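Local coordinates for putative 4-amino-4-deoxychorismate lyase (PDB 2ZGI), which binds pyridoxal 5'-phosphate and probably works as a lyase of the class-IV aminotransferase family, perhaps on 4-amino-4-deoxychorismate, at residues Leu135-Ala140 / Gly160-Pro165; Val109-Thr114 / Leu213-Ser218. All coordinates share one frame; numbering follows the deposited sequence.

In the fold
Contact 1 and contact 2 are partly buried and lie close together, their centres about 7 Å apart. Contact 1 sets helix 131-142 against the loop beside the PLP ring. It mixes a leucine with a serine and an arginine whose polar bonds go elsewhere. Contact 2 is purely apolar between its two segments, and joins strand 111-117 and the residues just before it to strand 212-217. The second strand ends at the PLP phosphate. The two contacts also meet directly. E139 OE2 of contact 1 forms a salt bridge with R112 NE of contact 2. S164 N lies 2.7 Å from A216 O, a probable hydrogen bond between neighbouring strands of the same sheet.

Contact 1 of 2, residues Leu135-Ala140 / Gly160-Pro165. With PLP (pyridoxal-5'-phosphate), chain P.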
loop_
_atom_site.group_PDB
_atom_site.type_symbol
_atom_site.label_atom_id
_atom_site.label_comp_id
_atom_site.label_asym_id
_atom_site.label_seq_id
_atom_site.Cartn_x
_atom_site.Cartn_y
_atom_site.Cartn_z
ATOM N N LEU D 135 -3.758 14.809 11.007
ATOM C CA LEU D 135 -4.650 13.641 10.987
ATOM C C LEU D 135 -4.141 12.505 11.893
ATOM O O LEU D 135 -4.948 11.837 12.590
ATOM C CB LEU D 135 -4.874 13.161 9.551
ATOM C CG LEU D 135 -5.602 14.150 8.654
ATOM C CD1 LEU D 135 -5.420 13.765 7.190
ATOM C CD2 LEU D 135 -7.130 14.357 9.046
ATOM N N ALA D 136 -2.815 12.306 11.916
ATOM C CA ALA D 136 -2.205 11.336 12.800
ATOM C C ALA D 136 -2.434 11.685 14.289
ATOM O O ALA D 136 -2.767 10.788 15.107
ATOM C CB ALA D 136 -0.698 11.156 12.485
ATOM N N LEU D 137 -2.272 12.962 14.657
ATOM C CA LEU D 137 -2.503 13.361 16.049
ATOM C C LEU D 137 -4.000 13.269 16.398
ATOM O O LEU D 137 -4.353 12.848 17.502
ATOM C CB LEU D 137 -1.982 14.781 16.323
ATOM C CG LEU D 137 -2.219 15.338 17.747
ATOM C CD1 LEU D 137 -1.511 14.490 18.827
ATOM C CD2 LEU D 137 -1.796 16.803 17.855
ATOM N N GLU D 138 -4.863 13.660 15.465
ATOM C CA GLU D 138 -6.322 13.562 15.690
ATOM C C GLU D 138 -6.750 12.116 15.978
ATOM O O GLU D 138 -7.483 11.860 16.929
ATOM C CB GLU D 138 -7.134 14.188 14.553
ATOM C CG GLU D 138 -7.103 15.732 14.553
ATOM C CD GLU D 138 -7.556 16.396 13.235
ATOM O OE1 GLU D 138 -8.179 15.714 12.380
ATOM O OE2 GLU D 138 -7.290 17.617 13.069
ATOM N N GLU D 139 -6.244 11.175 15.188
ATOM C CA GLU D 139 -6.469 9.765 15.461
ATOM C C GLU D 139 -5.948 9.314 16.829
ATOM O O GLU D 139 -6.669 8.626 17.592
ATOM C CB GLU D 139 -5.915 8.888 14.325
ATOM C CG GLU D 139 -6.313 7.403 14.479
ATOM C CD GLU D 139 -5.620 6.505 13.479
ATOM O OE1 GLU D 139 -5.668 6.842 12.286
ATOM O OE2 GLU D 139 -5.019 5.479 13.896
ATOM N N ALA D 140 -4.724 9.708 17.175
ATOM C CA ALA D 140 -4.159 9.335 18.452
ATOM C C ALA D 140 -5.028 9.800 19.629
ATOM O O ALA D 140 -5.316 9.034 20.577
ATOM C CB ALA D 140 -2.731 9.871 18.589
ATOM N N GLY D 160 6.674 10.888 14.666
ATOM C CA GLY D 160 5.479 11.274 15.418
ATOM C C GLY D 160 4.873 12.496 14.749
ATOM O O GLY D 160 5.519 13.110 13.905
ATOM N N SER D 161 3.647 12.871 15.103
ATOM C CA SER D 161 3.042 14.078 14.501
ATOM C C SER D 161 3.818 15.390 14.825
ATOM O O SER D 161 3.906 16.288 13.978
ATOM C CB SER D 161 1.564 14.216 14.908
ATOM O OG SER D 161 1.468 14.839 16.184
ATOM N N ARG D 162 4.383 15.484 16.031
ATOM C CA ARG D 162 5.191 16.653 16.400
ATOM C C ARG D 162 6.374 16.310 17.287
ATOM O O ARG D 162 7.042 17.204 17.820
ATOM C CB ARG D 162 4.337 17.755 17.032
ATOM C CG ARG D 162 3.192 17.263 17.886
ATOM C CD ARG D 162 3.635 16.864 19.293
ATOM N NE ARG D 162 2.572 17.166 20.269
ATOM C CZ ARG D 162 1.698 16.279 20.756
ATOM N NH1 ARG D 162 1.729 14.990 20.386
ATOM N NH2 ARG D 162 0.775 16.694 21.616
ATOM N N THR D 163 6.634 15.009 17.443
ATOM C CA THR D 163 7.789 14.540 18.194
ATOM C C THR D 163 8.540 13.486 17.375
ATOM O O THR D 163 7.993 12.918 16.432
ATOM C CB THR D 163 7.399 13.950 19.573
ATOM O OG1 THR D 163 6.489 12.851 19.381
ATOM C CG2 THR D 163 6.765 15.042 20.491
ATOM N N SER D 164 9.786 13.247 17.754
ATOM C CA SER D 164 10.677 12.330 17.044
ATOM C C SER D 164 10.794 11.052 17.885
ATOM O O SER D 164 11.174 11.114 19.054
ATOM C CB SER D 164 12.065 12.948 16.903
ATOM O OG SER D 164 12.032 14.171 16.195
ATOM N N PRO D 165 10.454 9.894 17.303
ATOM C CA PRO D 165 10.485 8.710 18.155
ATOM C C PRO D 165 11.888 8.083 18.292
ATOM O O PRO D 165 12.684 8.081 17.333
ATOM C CB PRO D 165 9.483 7.767 17.480
ATOM C CG PRO D 165 9.486 8.177 16.071
ATOM C CD PRO D 165 9.774 9.645 16.019
HETATM N N1 PLP P . 8.384 15.364 14.055
HETATM C C2 PLP P . 7.699 16.261 13.316
HETATM C C2A PLP P . 6.780 15.769 12.235
HETATM C C3 PLP P . 7.831 17.630 13.572
HETATM O O3 PLP P . 7.118 18.498 12.800
HETATM C C4 PLP P . 8.711 18.051 14.576
HETATM C C4A PLP P . 8.957 19.511 14.892
HETATM C C5 PLP P . 9.429 17.101 15.299
HETATM C C6 PLP P . 9.235 15.753 15.002
HETATM C C5A PLP P . 10.370 17.474 16.425
HETATM O O4P PLP P . 11.523 18.217 16.027
HETATM P P PLP P . 12.369 19.141 17.025
HETATM O O1P PLP P . 12.980 18.237 18.067
HETATM O O2P PLP P . 11.449 20.141 17.689
HETATM O O3P PLP P . 13.313 19.745 16.037
#
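L137 is the helix residue that reaches the loop at S161 and R162. Its side chain meets the S161 hydroxyl first: L137 CB lies 3.5 Å from S161 OG. One atom further out, L137 CG is 4.0 Å from S161 OG. A chi1 of 178° extends CG from the helix opposite its own backbone N. The side chain then forks. L137 CD1 carries the contact onward and approaches R162 NH1 at 3.6 Å. L137 CD2 lies 4.2 Å from S161 OG. The leucine and arginine side chains cross at a slant, and CD1 meets the guanidinium obliquely.

The polar groups here are satisfied by others. S161 OG is hydrogen-bonded to E147, and R162 NH1 to the backbone O of F146. R162 also makes a cation-pi contact with F146. L137 therefore adds a hydrocarbon cover to groups already held in place. Cutting the side chain back to an alanine here would keep the CB touch on S161, but would probably open a gap beside R162 NH1 where CD1 had packed.

On its far side the loop lines the cofactor pocket. S161 O lies 3.4 Å from PLP C2A. R162 O is 3.5 Å from PLP C5, and S164 OG is 3.4 Å from PLP C6. The helix thus backs a loop that packs on the cofactor, without touching PLP through segment 135-140. A136 touches T114 of strand 111-117 and L150 of strand 147-151, while the loop 161-163 links strand 157-160 of that sheet to strand 164-169 of the next.

Contact 2 of 2, residues Val109-Thr114 / Leu213-Ser218; sequences VRVRLT and LLLAGS. With PLP (pyridoxal-5'-phosphate), chain P.
Phosphate oxygen O2P of PLP is gripped twice by S218, just past the end of strand 212-217. The S218 hydroxyl gives the shorter bond, OG to O2P at 2.7 Å. The backbone N of S218 reaches the same O2P at 2.9 Å, with an N-H...O angle of 147°. With chi1 at -70°, OG lies beside its own backbone N, which lets both donors meet one oxygen. This is the cofactor site of the class-IV aminotransferase fold. R44, I183 N and T184 OG1 also bond to PLP.

Further back, the same strand packs on segment 109-114. The CA atoms nearest across the contact, those of V109 and L214, are 9.0 Å apart, and four side chains meet between the backbones. Strand 111-117, the outermost strand of a three-stranded sheet within this chain, packs on strand 212-217 of the five-stranded sheet through V111. V109 comes just before strand 111-117. Its backbone is hydrogen-bonded to P224 and R226, beside the five-stranded sheet.

V109, V111, L213 and L215 form the apolar join. L215 is the middle piece, and its side chain also touches T163 and E147. It meets V109 at an angle and runs past V111 in the opposite direction. V111 uses both of its methyl groups, one for each leucine. CG2 of V111 meets CD1 of L213 at 4.3 Å. V111 packs on L149 and V225 as well.

L215 bridges both valines through a single methyl group: its CD1 is 4.1 Å from CG2 of V109 and 4.1 Å from CG1 of V111.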
loop_
_atom_site.group_PDB
_atom_site.type_symbol
_atom_site.label_atom_id
_atom_site.label_comp_id
_atom_site.label_asym_id
_atom_site.label_seq_id
_atom_site.Cartn_x
_atom_site.Cartn_y
_atom_site.Cartn_z
ATOM N N VAL D 109 3.647 8.418 28.586
ATOM C CA VAL D 109 2.457 8.618 27.776
ATOM C C VAL D 109 2.184 7.387 26.884
ATOM O O VAL D 109 3.053 6.524 26.729
ATOM C CB VAL D 109 2.596 9.871 26.868
ATOM C CG1 VAL D 109 2.836 11.147 27.718
ATOM C CG2 VAL D 109 3.719 9.685 25.844
ATOM N N ARG D 110 0.974 7.339 26.328
ATOM C CA ARG D 110 0.556 6.358 25.315
ATOM C C ARG D 110 0.813 6.905 23.906
ATOM O O ARG D 110 0.596 8.105 23.666
ATOM C CB ARG D 110 -0.941 6.050 25.451
ATOM C CG ARG D 110 -1.354 5.395 26.797
ATOM C CD ARG D 110 -2.808 4.887 26.767
ATOM N NE ARG D 110 -3.800 5.880 27.214
ATOM C CZ ARG D 110 -5.117 5.827 26.952
ATOM N NH1 ARG D 110 -5.634 4.840 26.224
ATOM N NH2 ARG D 110 -5.926 6.779 27.408
ATOM N N VAL D 111 1.282 6.043 22.993
ATOM C CA VAL D 111 1.250 6.360 21.563
ATOM C C VAL D 111 0.246 5.490 20.821
ATOM O O VAL D 111 -0.147 4.420 21.292
ATOM C CB VAL D 111 2.624 6.261 20.827
ATOM C CG1 VAL D 111 3.658 7.126 21.505
ATOM C CG2 VAL D 111 3.117 4.787 20.681
ATOM N N ARG D 112 -0.147 5.956 19.654
ATOM C CA ARG D 112 -0.940 5.193 18.745
ATOM C C ARG D 112 -0.181 5.146 17.411
ATOM O O ARG D 112 0.193 6.192 16.840
ATOM C CB ARG D 112 -2.283 5.893 18.566
ATOM C CG ARG D 112 -3.027 5.511 17.326
ATOM C CD ARG D 112 -3.872 4.261 17.557
ATOM N NE ARG D 112 -4.878 4.092 16.508
ATOM C CZ ARG D 112 -5.782 3.110 16.495
ATOM N NH1 ARG D 112 -5.839 2.239 17.497
ATOM N NH2 ARG D 112 -6.636 3.014 15.490
ATOM N N LEU D 113 0.059 3.938 16.915
ATOM C CA LEU D 113 0.572 3.795 15.556
ATOM C C LEU D 113 -0.572 4.006 14.569
ATOM O O LEU D 113 -1.611 3.335 14.663
ATOM C CB LEU D 113 1.204 2.406 15.364
ATOM C CG LEU D 113 1.590 2.010 13.941
ATOM C CD1 LEU D 113 2.655 2.953 13.419
ATOM C CD2 LEU D 113 2.067 0.543 13.899
ATOM N N THR D 114 -0.418 4.943 13.634
ATOM C CA THR D 114 -1.494 5.180 12.673
ATOM C C THR D 114 -1.120 4.601 11.313
ATOM O O THR D 114 -0.001 4.154 11.125
ATOM C CB THR D 114 -1.839 6.688 12.548
ATOM O OG1 THR D 114 -0.887 7.343 11.673
ATOM C CG2 THR D 114 -1.855 7.375 13.930
ATOM N N LEU D 213 10.080 2.890 23.974
ATOM C CA LEU D 213 9.912 4.050 23.102
ATOM C C LEU D 213 9.982 5.347 23.902
ATOM O O LEU D 213 9.589 5.395 25.077
ATOM C CB LEU D 213 8.581 4.000 22.340
ATOM C CG LEU D 213 8.518 3.206 21.025
ATOM C CD1 LEU D 213 7.115 3.315 20.413
ATOM C CD2 LEU D 213 9.592 3.663 20.002
ATOM N N LEU D 214 10.527 6.381 23.271
ATOM C CA LEU D 214 10.507 7.721 23.822
ATOM C C LEU D 214 10.254 8.716 22.687
ATOM O O LEU D 214 10.420 8.380 21.502
ATOM C CB LEU D 214 11.815 8.063 24.561
ATOM C CG LEU D 214 12.268 7.229 25.781
ATOM C CD1 LEU D 214 13.273 6.189 25.321
ATOM C CD2 LEU D 214 12.889 8.114 26.860
ATOM N N LEU D 215 9.849 9.927 23.075
ATOM C CA LEU D 215 9.496 11.000 22.158
ATOM C C LEU D 215 10.302 12.249 22.476
ATOM O O LEU D 215 10.329 12.692 23.621
ATOM C CB LEU D 215 7.997 11.317 22.278
ATOM C CG LEU D 215 7.002 10.182 21.977
ATOM C CD1 LEU D 215 5.587 10.655 22.304
ATOM C CD2 LEU D 215 7.110 9.715 20.506
ATOM N N ALA D 216 10.962 12.802 21.468
ATOM C CA ALA D 216 11.749 14.010 21.639
ATOM C C ALA D 216 11.148 15.118 20.780
ATOM O O ALA D 216 10.761 14.870 19.657
ATOM C CB ALA D 216 13.177 13.750 21.221
ATOM N N GLY D 217 11.090 16.341 21.307
ATOM C CA GLY D 217 10.681 17.501 20.516
ATOM C C GLY D 217 10.904 18.814 21.272
ATOM O O GLY D 217 11.055 18.826 22.497
ATOM N N SER D 218 10.917 19.918 20.534
ATOM C CA SER D 218 11.187 21.239 21.126
ATOM C C SER D 218 10.138 21.675 22.134
ATOM O O SER D 218 10.457 22.426 23.062
ATOM C CB SER D 218 11.283 22.291 20.033
ATOM O OG SER D 218 12.476 22.064 19.311
HETATM N N1 PLP P . 8.384 15.364 14.055
HETATM C C2 PLP P . 7.699 16.261 13.316
HETATM C C2A PLP P . 6.780 15.769 12.235
HETATM C C3 PLP P . 7.831 17.630 13.572
HETATM O O3 PLP P . 7.118 18.498 12.800
HETATM C C4 PLP P . 8.711 18.051 14.576
HETATM C C4A PLP P . 8.957 19.511 14.892
HETATM C C5 PLP P . 9.429 17.101 15.299
HETATM C C6 PLP P . 9.235 15.753 15.002
HETATM C C5A PLP P . 10.370 17.474 16.425
HETATM O O4P PLP P . 11.523 18.217 16.027
HETATM P P PLP P . 12.369 19.141 17.025
HETATM O O1P PLP P . 12.980 18.237 18.067
HETATM O O2P PLP P . 11.449 20.141 17.689
HETATM O O3P PLP P . 13.313 19.745 16.037
#